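Local coordinates for protein cell divisionFtsK/SpoIIIE (Thermomonospora curvata, PDB 4NH0) that forms the cytoplasmic three-ATPase motor of the type VII (ESX) secretion system, binding its substrate EsxB through the third ATPase domain and perhaps acting as the translocase, at residues I722-A727 and I926-L931; L770-W775 and D787-L792. All coordinates share one frame; numbering follows the deposited sequence.

Contact 1: I722-A727 and I926-L931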
ATOM      1  N   ILE A 722       0.745   1.713 -21.695  1.00 61.00           N
ATOM      2  CA  ILE A 722       0.426   0.656 -20.742  1.00 55.45           C
ATOM      3  C   ILE A 722       0.979  -0.686 -21.210  1.00 59.73           C
ATOM      4  O   ILE A 722       1.594  -1.415 -20.435  1.00 59.05           O
ATOM      5  CB  ILE A 722      -1.093   0.539 -20.522  1.00 68.86           C
ATOM      6  CG1 ILE A 722      -1.603   1.733 -19.715  1.00 71.46           C
ATOM      7  CG2 ILE A 722      -1.435  -0.743 -19.788  1.00 61.11           C
ATOM      8  CD1 ILE A 722      -3.103   1.774 -19.572  1.00 71.81           C
ATOM      9  N   ARG A 723       0.766  -1.003 -22.483  1.00 55.00           N
ATOM     10  CA  ARG A 723       1.266  -2.248 -23.050  1.00 54.11           C
ATOM     11  C   ARG A 723       2.789  -2.265 -23.060  1.00 55.77           C
ATOM     12  O   ARG A 723       3.409  -3.286 -22.774  1.00 57.82           O
ATOM     13  CB  ARG A 723       0.742  -2.449 -24.472  1.00 56.16           C
ATOM     14  CG  ARG A 723      -0.760  -2.312 -24.623  1.00 57.31           C
ATOM     15  CD  ARG A 723      -1.186  -2.656 -26.039  1.00 47.32           C
ATOM     16  NE  ARG A 723      -2.391  -1.941 -26.443  1.00 67.82           N
ATOM     17  CZ  ARG A 723      -2.382  -0.784 -27.096  1.00 75.25           C
ATOM     18  NH1 ARG A 723      -1.230  -0.212 -27.415  1.00 75.51           N
ATOM     19  NH2 ARG A 723      -3.523  -0.198 -27.429  1.00 88.43           N
ATOM     20  N   ARG A 724       3.383  -1.123 -23.390  1.00 56.67           N
ATOM     21  CA  ARG A 724       4.832  -1.008 -23.488  1.00 54.73           C
ATOM     22  C   ARG A 724       5.511  -1.064 -22.125  1.00 54.36           C
ATOM     23  O   ARG A 724       6.604  -1.612 -21.995  1.00 52.02           O
ATOM     24  CB  ARG A 724       5.215   0.285 -24.208  1.00 61.46           C
ATOM     25  CG  ARG A 724       5.046   0.222 -25.714  1.00 56.04           C
ATOM     26  CD  ARG A 724       5.878  -0.906 -26.296  1.00 45.11           C
ATOM     27  NE  ARG A 724       7.280  -0.800 -25.904  1.00 44.10           N
ATOM     28  CZ  ARG A 724       8.161  -1.789 -26.008  1.00 47.17           C
ATOM     29  NH1 ARG A 724       7.787  -2.965 -26.488  1.00 60.21           N
ATOM     30  NH2 ARG A 724       9.415  -1.603 -25.626  1.00 41.93           N
ATOM     31  N   THR A 725       4.864  -0.492 -21.115  1.00 62.33           N
ATOM     32  CA  THR A 725       5.391  -0.515 -19.755  1.00 53.13           C
ATOM     33  C   THR A 725       5.558  -1.952 -19.273  1.00 51.21           C
ATOM     34  O   THR A 725       6.528  -2.282 -18.596  1.00 51.02           O
ATOM     35  CB  THR A 725       4.476   0.249 -18.781  1.00 53.37           C
ATOM     36  OG1 THR A 725       4.342   1.608 -19.213  1.00 52.56           O
ATOM     37  CG2 THR A 725       5.052   0.230 -17.377  1.00 48.38           C
ATOM     38  N   VAL A 726       4.612  -2.806 -19.642  1.00 58.38           N
ATOM     39  CA  VAL A 726       4.671  -4.216 -19.285  1.00 48.49           C
ATOM     40  C   VAL A 726       5.634  -4.956 -20.209  1.00 57.19           C
ATOM     41  O   VAL A 726       6.356  -5.854 -19.778  1.00 62.29           O
ATOM     42  CB  VAL A 726       3.276  -4.869 -19.352  1.00 44.41           C
ATOM     43  CG1 VAL A 726       3.347  -6.331 -18.949  1.00 42.61           C
ATOM     44  CG2 VAL A 726       2.304  -4.121 -18.460  1.00 62.89           C
ATOM     45  N   ALA A 727       5.648  -4.563 -21.478  1.00 55.50           N
ATOM     46  CA  ALA A 727       6.513  -5.195 -22.469  1.00 55.02           C
ATOM     47  C   ALA A 727       7.985  -4.919 -22.185  1.00 57.04           C
ATOM     48  O   ALA A 727       8.839  -5.771 -22.424  1.00 52.06           O
ATOM     49  CB  ALA A 727       6.151  -4.720 -23.864  1.00 51.11           C
ATOM     50  N   ILE A 926       8.626  -2.504 -37.195  1.00 60.91           N
ATOM     51  CA  ILE A 926       8.861  -3.174 -35.923  1.00 50.65           C
ATOM     52  C   ILE A 926       7.560  -3.320 -35.143  1.00 51.78           C
ATOM     53  O   ILE A 926       6.662  -2.488 -35.260  1.00 53.88           O
ATOM     54  CB  ILE A 926       9.891  -2.414 -35.065  1.00 51.78           C
ATOM     55  CG1 ILE A 926       9.395  -1.003 -34.750  1.00 55.14           C
ATOM     56  CG2 ILE A 926      11.232  -2.356 -35.774  1.00 49.40           C
ATOM     57  CD1 ILE A 926      10.314  -0.223 -33.842  1.00 33.24           C
ATOM     58  N   ASP A 927       7.459  -4.384 -34.353  1.00 54.09           N
ATOM     59  CA  ASP A 927       6.240  -4.661 -33.605  1.00 58.16           C
ATOM     60  C   ASP A 927       6.232  -3.961 -32.254  1.00 53.17           C
ATOM     61  O   ASP A 927       7.242  -3.414 -31.825  1.00 44.07           O
ATOM     62  CB  ASP A 927       6.057  -6.169 -33.416  1.00 62.73           C
ATOM     63  CG  ASP A 927       7.273  -6.839 -32.806  1.00 63.73           C
ATOM     64  OD1 ASP A 927       8.173  -6.128 -32.316  1.00 60.90           O
ATOM     65  OD2 ASP A 927       7.329  -8.087 -32.814  1.00 55.34           O
ATOM     66  N   GLU A 928       5.083  -3.982 -31.588  1.00 59.76           N
ATOM     67  CA  GLU A 928       4.952  -3.371 -30.274  1.00 52.17           C
ATOM     68  C   GLU A 928       5.497  -4.296 -29.195  1.00 57.25           C
ATOM     69  O   GLU A 928       5.913  -3.847 -28.129  1.00 61.70           O
ATOM     70  CB  GLU A 928       3.490  -3.030 -29.981  1.00 47.69           C
ATOM     71  CG  GLU A 928       3.280  -2.246 -28.696  1.00 50.95           C
ATOM     72  CD  GLU A 928       1.821  -2.131 -28.313  1.00 61.84           C
ATOM     73  OE1 GLU A 928       1.099  -3.144 -28.409  1.00 51.67           O
ATOM     74  OE2 GLU A 928       1.397  -1.027 -27.913  1.00 66.75           O
ATOM     75  N   ASP A 929       5.496  -5.591 -29.485  1.00 54.65           N
ATOM     76  CA  ASP A 929       5.838  -6.605 -28.495  1.00 60.43           C
ATOM     77  C   ASP A 929       7.262  -6.466 -27.968  1.00 58.82           C
ATOM     78  O   ASP A 929       7.477  -6.390 -26.760  1.00 59.72           O
ATOM     79  CB  ASP A 929       5.640  -8.001 -29.085  1.00 72.93           C
ATOM     80  CG  ASP A 929       5.624  -9.082 -28.024  1.00 84.75           C
ATOM     81  OD1 ASP A 929       4.542  -9.349 -27.464  1.00104.64           O
ATOM     82  OD2 ASP A 929       6.694  -9.666 -27.750  1.00 86.76           O
ATOM     83  N   SER A 930       8.233  -6.431 -28.875  1.00 60.42           N
ATOM     84  CA  SER A 930       9.636  -6.373 -28.480  1.00 50.03           C
ATOM     85  C   SER A 930      10.428  -5.354 -29.290  1.00 47.56           C
ATOM     86  O   SER A 930      11.652  -5.302 -29.196  1.00 56.71           O
ATOM     87  CB  SER A 930      10.279  -7.754 -28.619  1.00 55.96           C
ATOM     88  OG  SER A 930      10.105  -8.267 -29.927  1.00 64.16           O
ATOM     89  N   LEU A 931       9.721  -4.552 -30.080  1.00 60.34           N
ATOM     90  CA  LEU A 931      10.333  -3.536 -30.935  1.00 44.62           C
ATOM     91  C   LEU A 931      11.367  -4.132 -31.884  1.00 54.82           C
ATOM     92  O   LEU A 931      12.348  -3.481 -32.235  1.00 60.95           O
ATOM     93  CB  LEU A 931      10.972  -2.432 -30.090  1.00 36.38           C
ATOM     94  CG  LEU A 931      10.015  -1.578 -29.258  1.00 48.83           C
ATOM     95  CD1 LEU A 931      10.775  -0.511 -28.498  1.00 45.89           C
ATOM     96  CD2 LEU A 931       8.962  -0.946 -30.146  1.00 49.69           C
TER
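R723 and R724, neighbours on helix 719-742, both take hold of E928, one by its side chain and the other by its backbone. The side chains of R723 and E928 cross at about a right angle, and NH1 of R723 donates to OE2 of E928 at 2.8 Å in a salt bridge that uses the syn lone pair of the carboxylate. Guanidinium and carboxylate planes are 46° apart, and a single hydrogen bond, not a flat two-bond pair, joins the groups; D720 makes a long, weak second ion pair with NH1 of R723. E928 reaches the helix because its CG stands anti to the backbone N (chi1 -173°) and the chain stays extended beyond it.

R724 runs past E928 in the opposite direction, its chain bent at chi2 and chi3. Its NH1 donates to the carbonyl O of E928 at 2.6 Å, and its CD lies 3.8 Å from CG of E928. Over one face of this guanidinium sits L931, its CG 3.5 Å above the plane and offset toward the rim. Arginine suits the place, since its edge can serve backbone carbonyls while a face accepts an aliphatic group; NE bonds to the O of R901. An alanine here would probably leave the carbonyls of E928 and R901 without these donors and L931 without the flat group beneath it. A727, small enough to let the turn come close, puts CB 3.6 Å from O of D929.

The contact thus joins the second and third FtsK domains near the surface: the turn between strands 922-927 and 933-936, with strand 1136-1144 alongside, meets one side of helix 719-742, whose I722 and V726 pack on helix 784-795.

Contact 2: L770-W775 and D787-L792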
ATOM      1  N   LEU A 770       7.188  -2.807 -10.783  1.00 38.16           N
ATOM      2  CA  LEU A 770       6.018  -2.562 -11.618  1.00 41.47           C
ATOM      3  C   LEU A 770       4.793  -2.323 -10.746  1.00 54.44           C
ATOM      4  O   LEU A 770       4.316  -3.232 -10.069  1.00 59.10           O
ATOM      5  CB  LEU A 770       5.777  -3.736 -12.567  1.00 30.38           C
ATOM      6  CG  LEU A 770       4.539  -3.644 -13.457  1.00 41.79           C
ATOM      7  CD1 LEU A 770       4.650  -2.466 -14.405  1.00 39.23           C
ATOM      8  CD2 LEU A 770       4.339  -4.936 -14.229  1.00 55.69           C
ATOM      9  N   VAL A 771       4.286  -1.094 -10.764  1.00 48.59           N
ATOM     10  CA  VAL A 771       3.180  -0.715  -9.896  1.00 42.80           C
ATOM     11  C   VAL A 771       1.855  -0.632 -10.645  1.00 50.48           C
ATOM     12  O   VAL A 771       1.748   0.044 -11.667  1.00 69.36           O
ATOM     13  CB  VAL A 771       3.449   0.639  -9.217  1.00 40.23           C
ATOM     14  CG1 VAL A 771       2.358   0.950  -8.209  1.00 46.31           C
ATOM     15  CG2 VAL A 771       4.808   0.630  -8.540  1.00 36.61           C
ATOM     16  N   VAL A 772       0.849  -1.328 -10.128  1.00 53.39           N
ATOM     17  CA  VAL A 772      -0.503  -1.249 -10.663  1.00 48.19           C
ATOM     18  C   VAL A 772      -1.457  -0.817  -9.557  1.00 63.83           C
ATOM     19  O   VAL A 772      -1.550  -1.473  -8.521  1.00 68.70           O
ATOM     20  CB  VAL A 772      -0.963  -2.590 -11.256  1.00 57.28           C
ATOM     21  CG1 VAL A 772      -2.393  -2.488 -11.753  1.00 58.98           C
ATOM     22  CG2 VAL A 772      -0.037  -3.015 -12.382  1.00 61.49           C
ATOM     23  N   ASP A 773      -2.162   0.287  -9.778  1.00 65.99           N
ATOM     24  CA  ASP A 773      -2.993   0.881  -8.735  1.00 65.36           C
ATOM     25  C   ASP A 773      -4.300   0.116  -8.522  1.00 65.34           C
ATOM     26  O   ASP A 773      -4.689  -0.146  -7.387  1.00 78.00           O
ATOM     27  CB  ASP A 773      -3.288   2.342  -9.068  1.00 68.85           C
ATOM     28  CG  ASP A 773      -3.549   3.181  -7.833  1.00 80.22           C
ATOM     29  OD1 ASP A 773      -3.888   2.605  -6.780  1.00 70.14           O
ATOM     30  OD2 ASP A 773      -3.419   4.420  -7.918  1.00 96.30           O
ATOM     31  N   ASN A 774      -4.980  -0.233  -9.608  1.00 66.93           N
ATOM     32  CA  ASN A 774      -6.214  -1.006  -9.511  1.00 70.12           C
ATOM     33  C   ASN A 774      -6.149  -2.236 -10.398  1.00 74.20           C
ATOM     34  O   ASN A 774      -6.389  -2.159 -11.602  1.00 84.83           O
ATOM     35  CB  ASN A 774      -7.415  -0.146  -9.889  1.00 72.84           C
ATOM     36  CG  ASN A 774      -8.738  -0.744  -9.460  1.00 68.64           C
ATOM     37  OD1 ASN A 774      -8.881  -1.958  -9.336  1.00 66.15           O
ATOM     38  ND2 ASN A 774      -9.724   0.118  -9.242  1.00 82.11           N
ATOM     39  N   TRP A 775      -5.823  -3.370  -9.788  1.00 64.28           N
ATOM     40  CA  TRP A 775      -5.659  -4.620 -10.515  1.00 67.12           C
ATOM     41  C   TRP A 775      -6.937  -5.040 -11.226  1.00 69.68           C
ATOM     42  O   TRP A 775      -6.888  -5.650 -12.293  1.00 82.19           O
ATOM     43  CB  TRP A 775      -5.207  -5.723  -9.563  1.00 65.16           C
ATOM     44  CG  TRP A 775      -4.972  -7.031 -10.242  1.00 62.74           C
ATOM     45  CD1 TRP A 775      -5.818  -8.098 -10.278  1.00 67.64           C
ATOM     46  CD2 TRP A 775      -3.814  -7.411 -10.990  1.00 53.12           C
ATOM     47  NE1 TRP A 775      -5.257  -9.122 -11.001  1.00 63.31           N
ATOM     48  CE2 TRP A 775      -4.025  -8.724 -11.449  1.00 62.13           C
ATOM     49  CE3 TRP A 775      -2.617  -6.768 -11.316  1.00 58.43           C
ATOM     50  CZ2 TRP A 775      -3.087  -9.406 -12.215  1.00 60.58           C
ATOM     51  CZ3 TRP A 775      -1.685  -7.448 -12.075  1.00 58.10           C
ATOM     52  CH2 TRP A 775      -1.927  -8.752 -12.519  1.00 66.77           C
ATOM     53  N   ASP A 787      -2.195 -12.157 -17.452  1.00 73.00           N
ATOM     54  CA  ASP A 787      -1.325 -13.325 -17.501  1.00 72.44           C
ATOM     55  C   ASP A 787       0.118 -12.904 -17.742  1.00 60.30           C
ATOM     56  O   ASP A 787       1.053 -13.607 -17.361  1.00 63.35           O
ATOM     57  CB  ASP A 787      -1.784 -14.293 -18.592  1.00 82.55           C
ATOM     58  CG  ASP A 787      -3.275 -14.557 -18.547  1.00107.21           C
ATOM     59  OD1 ASP A 787      -3.729 -15.265 -17.623  1.00112.24           O
ATOM     60  OD2 ASP A 787      -3.994 -14.056 -19.437  1.00114.55           O
ATOM     61  N   SER A 788       0.288 -11.753 -18.382  1.00 63.73           N
ATOM     62  CA  SER A 788       1.614 -11.211 -18.653  1.00 59.92           C
ATOM     63  C   SER A 788       2.316 -10.821 -17.359  1.00 60.61           C
ATOM     64  O   SER A 788       3.388 -11.336 -17.047  1.00 62.90           O
ATOM     65  CB  SER A 788       1.515 -10.003 -19.585  1.00 65.87           C
ATOM     66  OG  SER A 788       2.794  -9.458 -19.851  1.00 74.10           O
ATOM     67  N   ILE A 789       1.700  -9.915 -16.606  1.00 58.92           N
ATOM     68  CA  ILE A 789       2.250  -9.458 -15.335  1.00 51.62           C
ATOM     69  C   ILE A 789       2.314 -10.603 -14.325  1.00 47.03           C
ATOM     70  O   ILE A 789       3.170 -10.620 -13.444  1.00 54.49           O
ATOM     71  CB  ILE A 789       1.418  -8.289 -14.761  1.00 46.62           C
ATOM     72  CG1 ILE A 789       1.438  -7.103 -15.725  1.00 60.25           C
ATOM     73  CG2 ILE A 789       1.943  -7.852 -13.407  1.00 43.23           C
ATOM     74  CD1 ILE A 789       0.777  -5.858 -15.179  1.00 59.94           C
ATOM     75  N   THR A 790       1.418 -11.573 -14.472  1.00 52.55           N
ATOM     76  CA  THR A 790       1.387 -12.724 -13.578  1.00 59.58           C
ATOM     77  C   THR A 790       2.683 -13.523 -13.660  1.00 63.29           C
ATOM     78  O   THR A 790       3.252 -13.904 -12.637  1.00 58.28           O
ATOM     79  CB  THR A 790       0.203 -13.655 -13.893  1.00 55.06           C
ATOM     80  OG1 THR A 790      -1.024 -12.927 -13.761  1.00 62.85           O
ATOM     81  CG2 THR A 790       0.182 -14.838 -12.941  1.00 54.60           C
ATOM     82  N   GLN A 791       3.155 -13.768 -14.878  1.00 53.40           N
ATOM     83  CA  GLN A 791       4.389 -14.519 -15.067  1.00 59.72           C
ATOM     84  C   GLN A 791       5.607 -13.696 -14.665  1.00 52.87           C
ATOM     85  O   GLN A 791       6.636 -14.251 -14.285  1.00 59.72           O
ATOM     86  CB  GLN A 791       4.523 -14.990 -16.514  1.00 66.21           C
ATOM     87  CG  GLN A 791       4.150 -16.450 -16.709  1.00 79.98           C
ATOM     88  CD  GLN A 791       4.761 -17.048 -17.958  1.00112.16           C
ATOM     89  OE1 GLN A 791       4.513 -16.582 -19.070  1.00105.17           O
ATOM     90  NE2 GLN A 791       5.571 -18.085 -17.781  1.00114.35           N
ATOM     91  N   LEU A 792       5.491 -12.375 -14.757  1.00 54.38           N
ATOM     92  CA  LEU A 792       6.530 -11.486 -14.254  1.00 51.60           C
ATOM     93  C   LEU A 792       6.748 -11.742 -12.773  1.00 61.71           C
ATOM     94  O   LEU A 792       7.879 -11.806 -12.301  1.00 58.09           O
ATOM     95  CB  LEU A 792       6.161 -10.019 -14.483  1.00 48.18           C
ATOM     96  CG  LEU A 792       6.729  -9.309 -15.710  1.00 60.76           C
ATOM     97  CD1 LEU A 792       6.375 -10.051 -16.985  1.00 74.97           C
ATOM     98  CD2 LEU A 792       6.219  -7.878 -15.764  1.00 52.79           C
TER
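L770, on strand 767-772, meets two residues of helix 784-795 with a single methyl. Its CG lies anti to the backbone N (chi1 177°), and CD2 comes 3.8 Å from CD1 of I789 and equally near CD2 of L792. The leucine crosses I789 obliquely and L792 at about a right angle, so the one methyl, CD2, serves both helix residues. V771 turns the other way, onto helix 669-683. V772 points to the helix again, and its CG2 lies 4.1 Å from CD1 of I789; a short beta-branched residue suits a strand and leaves room for the longer isoleucine.

Past the strand, N774 takes the N-cap position of helix 775-781, its OD1 accepting weak hydrogen bonds from the amides of L776 and T777. W775 then extends its indole past I789 in the opposite direction. The methyl CG2 of I789 lies at the ring edge, in its plane, 3.9 Å from CZ3, while F813 meets the indole from outside the pair of segments.

I789 is therefore the shared partner: CD1 touches L770 and V772, while CG2 touches both L770 and the tryptophan edge. Everything that touches closely is aliphatic or aromatic carbon, which implies that hydrophobic burial and shape, rather than polar pairing, hold this helix against strand 767-772 and the start of helix 775-781 in the second P-loop ATPase core.

In the fold
Contacts 1 and 2 have centres about 15 Å apart, and both involve the second FtsK domain. Along the chain, 770-775 and 787-792 fall between 722-727 and 926-931, so contact 2 is nested within the loop that contact 1 closes. Helix 719-742 connects them: V726 packs its CG1 on helix 784-795, 3.8 Å from CG1 of I789, and T725 touches L770 of the central sheet. Helices 784-795 and 719-742 thus both touch strand 767-772 and each other, and helix 719-742 also meets the hairpin of the third FtsK domain. Contact 2 builds the domain interior and contact 1 joins two domains, consistent with the rigid cytoplasmic structure described for EccC.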